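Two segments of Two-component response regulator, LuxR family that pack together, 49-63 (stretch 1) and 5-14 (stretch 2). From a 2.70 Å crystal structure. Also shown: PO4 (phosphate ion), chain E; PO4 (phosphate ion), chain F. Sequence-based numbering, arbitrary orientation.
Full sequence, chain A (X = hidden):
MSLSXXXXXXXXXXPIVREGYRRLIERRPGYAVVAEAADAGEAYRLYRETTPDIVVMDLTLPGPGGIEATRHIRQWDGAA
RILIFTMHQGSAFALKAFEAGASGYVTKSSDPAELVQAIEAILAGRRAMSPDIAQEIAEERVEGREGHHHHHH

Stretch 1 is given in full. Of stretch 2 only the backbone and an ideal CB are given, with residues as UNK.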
# COMPACT_ATOMS: atom_id res chain seq x y z
N GLU A 49 -9.40 14.02 -4.93
CA GLU A 49 -10.46 14.68 -4.23
C GLU A 49 -10.69 14.29 -2.78
O GLU A 49 -11.75 14.59 -2.27
CB GLU A 49 -11.75 14.65 -5.02
CG GLU A 49 -11.79 13.64 -6.07
CD GLU A 49 -13.22 13.37 -6.53
OE1 GLU A 49 -14.07 12.92 -5.71
OE2 GLU A 49 -13.46 13.59 -7.74
N THR A 50 -9.73 13.64 -2.11
CA THR A 50 -9.85 13.37 -0.67
C THR A 50 -8.49 13.43 -0.10
O THR A 50 -8.27 13.42 1.13
CB THR A 50 -10.42 11.95 -0.32
OG1 THR A 50 -10.07 11.00 -1.32
CG2 THR A 50 -11.92 12.00 -0.17
N THR A 51 -7.54 13.45 -1.03
CA THR A 51 -6.12 13.59 -0.66
C THR A 51 -5.88 12.99 0.73
O THR A 51 -5.61 13.75 1.66
CB THR A 51 -5.75 15.07 -0.55
OG1 THR A 51 -6.62 15.71 0.39
CG2 THR A 51 -5.88 15.79 -1.95
N PRO A 52 -5.97 11.63 0.87
CA PRO A 52 -5.83 10.93 2.13
C PRO A 52 -4.40 10.88 2.66
O PRO A 52 -3.44 11.19 1.94
CB PRO A 52 -6.22 9.51 1.78
CG PRO A 52 -5.80 9.37 0.32
CD PRO A 52 -6.10 10.69 -0.27
N ASP A 53 -4.27 10.47 3.91
CA ASP A 53 -3.01 10.49 4.54
C ASP A 53 -2.21 9.34 4.06
O ASP A 53 -1.01 9.33 4.24
CB ASP A 53 -3.21 10.36 6.02
CG ASP A 53 -3.96 11.52 6.61
OD1 ASP A 53 -3.52 12.66 6.38
OD2 ASP A 53 -4.97 11.33 7.32
N ILE A 54 -2.84 8.34 3.48
CA ILE A 54 -2.09 7.17 3.05
C ILE A 54 -3.02 6.38 2.22
O ILE A 54 -4.21 6.20 2.59
CB ILE A 54 -1.70 6.23 4.22
CG1 ILE A 54 -0.93 5.03 3.69
CG2 ILE A 54 -2.94 5.63 4.99
CD1 ILE A 54 0.14 4.50 4.72
N VAL A 55 -2.49 5.87 1.11
CA VAL A 55 -3.27 4.95 0.30
C VAL A 55 -2.69 3.56 0.37
O VAL A 55 -1.48 3.41 0.37
CB VAL A 55 -3.41 5.47 -1.13
CG1 VAL A 55 -2.32 6.44 -1.47
CG2 VAL A 55 -3.51 4.33 -2.12
N VAL A 56 -3.56 2.57 0.53
CA VAL A 56 -3.20 1.15 0.44
C VAL A 56 -3.72 0.46 -0.81
O VAL A 56 -4.93 0.38 -1.03
CB VAL A 56 -3.85 0.34 1.53
CG1 VAL A 56 -3.64 -1.20 1.25
CG2 VAL A 56 -3.32 0.77 2.89
N MET A 57 -2.81 -0.12 -1.60
CA MET A 57 -3.12 -0.59 -3.00
C MET A 57 -2.68 -2.02 -3.32
O MET A 57 -1.59 -2.40 -2.90
CB MET A 57 -2.38 0.34 -3.99
CG MET A 57 -3.29 0.77 -5.04
SD MET A 57 -2.76 1.97 -6.19
CE MET A 57 -3.80 1.29 -7.42
N ASP A 58 -3.45 -2.80 -4.08
CA ASP A 58 -2.93 -4.02 -4.61
C ASP A 58 -1.74 -3.77 -5.56
O ASP A 58 -1.49 -2.66 -6.09
CB ASP A 58 -3.95 -4.64 -5.51
CG ASP A 58 -5.09 -5.24 -4.77
OD1 ASP A 58 -5.10 -5.19 -3.50
OD2 ASP A 58 -5.97 -5.77 -5.52
N LEU A 59 -1.00 -4.82 -5.86
CA LEU A 59 -0.02 -4.68 -6.89
C LEU A 59 -0.73 -4.98 -8.20
O LEU A 59 -0.35 -4.50 -9.28
CB LEU A 59 1.04 -5.72 -6.65
CG LEU A 59 2.15 -5.74 -7.68
CD1 LEU A 59 3.11 -4.56 -7.46
CD2 LEU A 59 2.88 -7.08 -7.49
N THR A 60 -1.79 -5.76 -8.10
CA THR A 60 -2.43 -6.28 -9.25
C THR A 60 -3.80 -5.68 -9.33
O THR A 60 -4.61 -5.82 -8.39
CB THR A 60 -2.53 -7.79 -9.20
OG1 THR A 60 -1.23 -8.31 -8.96
CG2 THR A 60 -2.97 -8.31 -10.53
N LEU A 61 -4.08 -5.03 -10.48
CA LEU A 61 -5.32 -4.30 -10.63
C LEU A 61 -5.89 -4.49 -12.02
O LEU A 61 -5.15 -4.66 -12.99
CB LEU A 61 -5.03 -2.82 -10.36
CG LEU A 61 -4.78 -2.35 -8.93
CD1 LEU A 61 -4.54 -0.86 -8.92
CD2 LEU A 61 -6.06 -2.71 -8.23
N PRO A 62 -7.23 -4.50 -12.12
CA PRO A 62 -7.77 -4.60 -13.47
C PRO A 62 -7.36 -3.27 -14.15
O PRO A 62 -7.78 -2.16 -13.70
CB PRO A 62 -9.28 -4.79 -13.26
CG PRO A 62 -9.55 -4.10 -11.94
CD PRO A 62 -8.23 -4.06 -11.13
N GLY A 63 -6.51 -3.38 -15.18
CA GLY A 63 -5.86 -2.22 -15.79
C GLY A 63 -4.43 -2.16 -15.32
O GLY A 63 -3.80 -3.17 -14.99
N UNK A 5 -4.23 10.35 14.87
CA UNK A 5 -5.38 10.13 13.92
C UNK A 5 -5.02 9.79 12.42
O UNK A 5 -3.83 9.69 12.15
CB UNK A 5 -6.24 11.40 13.92
N UNK A 6 -5.99 9.58 11.49
CA UNK A 6 -5.66 9.25 10.01
C UNK A 6 -6.76 8.88 8.97
O UNK A 6 -7.60 8.02 9.20
CB UNK A 6 -4.71 8.05 10.01
N UNK A 7 -6.74 9.49 7.80
CA UNK A 7 -7.73 9.11 6.77
C UNK A 7 -7.07 8.22 5.71
O UNK A 7 -6.01 8.61 5.23
CB UNK A 7 -8.34 10.35 6.11
N UNK A 8 -7.67 7.07 5.32
CA UNK A 8 -7.05 6.10 4.40
C UNK A 8 -7.90 5.77 3.13
O UNK A 8 -9.13 5.71 3.19
CB UNK A 8 -6.78 4.81 5.17
N UNK A 9 -7.24 5.54 1.98
CA UNK A 9 -7.88 5.07 0.78
C UNK A 9 -7.46 3.61 0.48
O UNK A 9 -6.26 3.28 0.62
CB UNK A 9 -7.53 5.99 -0.39
N UNK A 10 -8.41 2.75 0.10
CA UNK A 10 -8.14 1.39 -0.26
C UNK A 10 -8.42 1.18 -1.72
O UNK A 10 -9.52 1.50 -2.20
CB UNK A 10 -8.96 0.42 0.60
N UNK A 11 -7.48 0.57 -2.41
CA UNK A 11 -7.66 0.35 -3.81
C UNK A 11 -7.40 -1.11 -3.93
O UNK A 11 -6.30 -1.52 -3.70
CB UNK A 11 -6.76 1.21 -4.70
N UNK A 12 -8.44 -1.87 -4.23
CA UNK A 12 -8.43 -3.30 -4.39
C UNK A 12 -9.63 -3.59 -5.32
O UNK A 12 -10.67 -2.97 -5.21
CB UNK A 12 -8.52 -4.03 -3.05
N UNK A 13 -9.50 -4.49 -6.27
CA UNK A 13 -10.64 -4.89 -7.11
C UNK A 13 -11.38 -6.07 -6.50
O UNK A 13 -12.19 -6.65 -7.14
CB UNK A 13 -10.17 -5.25 -8.52
N UNK A 14 -11.05 -6.44 -5.27
CA UNK A 14 -11.69 -7.53 -4.62
C UNK A 14 -12.67 -7.01 -3.52
O UNK A 14 -12.41 -6.94 -2.29
CB UNK A 14 -10.63 -8.47 -4.03
P PO4 E . -2.88 -8.46 -5.32
O1 PO4 E . -2.45 -9.83 -5.71
O2 PO4 E . -3.52 -8.31 -3.96
O3 PO4 E . -1.74 -7.49 -5.47
O4 PO4 E . -3.81 -8.28 -6.50
P PO4 F . -14.18 -11.11 -3.79
O1 PO4 F . -13.67 -12.09 -4.80
O2 PO4 F . -13.88 -11.45 -2.37
O3 PO4 F . -13.16 -10.05 -4.14
O4 PO4 F . -15.61 -10.78 -4.10

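Stretch 2 runs parallel to the strand of stretch 1 that ends at Met57, its positions 6 to 11 forming the neighbouring strand. The two stretches bury 847 Å² between them.

Position 5 has nothing of stretch 1 within reach of its CB. Stretch 1 sets no demand here, and many side chains would do. The residue is Thr5, which makes no contact.

At position 6 CA-to-CB points sideways. The ideal CB lies 4.3 Å from Asp53 OD2, so a small or a polar side chain could sit there. It is Ala6, and its CB comes no closer than 4.1 Å to Asp53 OD2.

Position 7 is tied down by its backbone. Its N donates to Asp53 OD2 at 2.6 Å, and its O accepts from Asp53 N at 2.9 Å. CA-to-CB points sideways, but the carbonyl oxygens of Thr50 and Thr51 lie farther along. A long donor, lysine or arginine, could reach them; a shorter polar residue would also be tolerated. Arg7 reaches. Its NH1 donates to Thr50 O at 2.8 Å, almost in line, and both carbonyls lie at the edge of the guanidinium.

Position 8 points to the sheet face that carries Ile54 and Val56. Both are apolar, which suits valine, isoleucine or leucine. Ile8 is found; its CG2 lies 4.3 Å from Val56 CG2.

Position 9 lies on the other face, with Val55. Its N donates to Ile54 O at 3.2 Å, and its O accepts from Val56 N at 2.8 Å. The ideal CB is 3.9 Å from Pro52 CG and 4.2 Å from Val55 CB, an apolar setting for valine, isoleucine, leucine or methionine. Met9 fills it. Its CB touches Pro52 CG at 3.9 Å, and the end of its extended side chain leads away.

Position 10 returns to the face of Val56. An aliphatic side chain fits, with little else to choose between candidates. In Leu10, CD1 lies 4.4 Å from Val56 CB.

Position 11 shares its face with Val55 and Met57. Its N donates to Val56 O at 2.9 Å, and its O accepts from Asp58 N at 3.1 Å. The ideal CB is only 3.5 Å from Met57 CG, so a compact apolar residue such as valine or alanine suits best. Val11 packs CG2 against Val55 CG2 at 4.2 Å and CG1 against Leu61 CD1 at 3.9 Å.

Position 12 has its ideal CB 3.6 Å from Asp58 OD1. Charge alone would favour a donor, such as asparagine or lysine. The residue is instead Asp12. Its OD1 stands 2.6 Å from Asp58 OD2, so one acid group probably holds a proton.

Position 13 points toward stretch 1, with its ideal CB 3.5 Å from Pro62 CD. A small or polar side chain is plausible. Asp13 adds another acid: its OD1 is 2.9 Å from Asp58 OD2, two acceptors without a hydrogen bond.

Position 14 precedes a helix, and stretch 1 is out of reach of its CB. Serine, threonine, aspartate or asparagine would be usual N-caps. It is His14, whose ND1 makes a weak hydrogen bond to phosphate O3 (chain F) at 3.0 Å.

Stretch 2 5-14: TARIMLVDDH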
# COMPACT_ATOMS: atom_id res chain seq x y z
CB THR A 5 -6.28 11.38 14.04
OG1 THR A 5 -7.50 11.15 13.35
CG2 THR A 5 -5.54 12.64 13.50
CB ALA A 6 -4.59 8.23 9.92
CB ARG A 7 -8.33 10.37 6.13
CG ARG A 7 -8.94 11.33 7.17
CD ARG A 7 -9.41 12.72 6.61
NE ARG A 7 -10.43 12.67 5.54
CZ ARG A 7 -10.15 12.85 4.22
NH1 ARG A 7 -8.87 13.11 3.82
NH2 ARG A 7 -11.12 12.80 3.27
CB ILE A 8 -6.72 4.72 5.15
CG1 ILE A 8 -5.63 4.89 6.25
CG2 ILE A 8 -6.30 3.62 4.19
CD1 ILE A 8 -6.10 4.60 7.68
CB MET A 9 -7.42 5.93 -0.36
CG MET A 9 -7.98 5.51 -1.77
SD MET A 9 -7.67 6.87 -2.98
CE MET A 9 -9.02 6.47 -4.00
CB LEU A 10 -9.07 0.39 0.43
CG LEU A 10 -8.56 -0.39 1.62
CD1 LEU A 10 -8.12 0.75 2.48
CD2 LEU A 10 -9.69 -1.09 2.23
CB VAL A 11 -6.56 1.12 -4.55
CG1 VAL A 11 -6.56 0.86 -6.03
CG2 VAL A 11 -6.66 2.61 -4.23
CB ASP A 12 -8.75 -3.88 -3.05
CG ASP A 12 -8.40 -5.30 -2.95
OD1 ASP A 12 -8.11 -5.90 -4.00
OD2 ASP A 12 -8.35 -5.82 -1.82
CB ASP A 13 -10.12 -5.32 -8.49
CG ASP A 13 -8.86 -6.22 -8.39
OD1 ASP A 13 -7.87 -5.92 -7.67
OD2 ASP A 13 -8.89 -7.29 -9.05
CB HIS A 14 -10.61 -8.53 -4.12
CG HIS A 14 -10.03 -9.36 -5.24
ND1 HIS A 14 -10.55 -10.59 -5.62
CD2 HIS A 14 -8.92 -9.18 -5.99
CE1 HIS A 14 -9.80 -11.10 -6.56
NE2 HIS A 14 -8.81 -10.27 -6.80
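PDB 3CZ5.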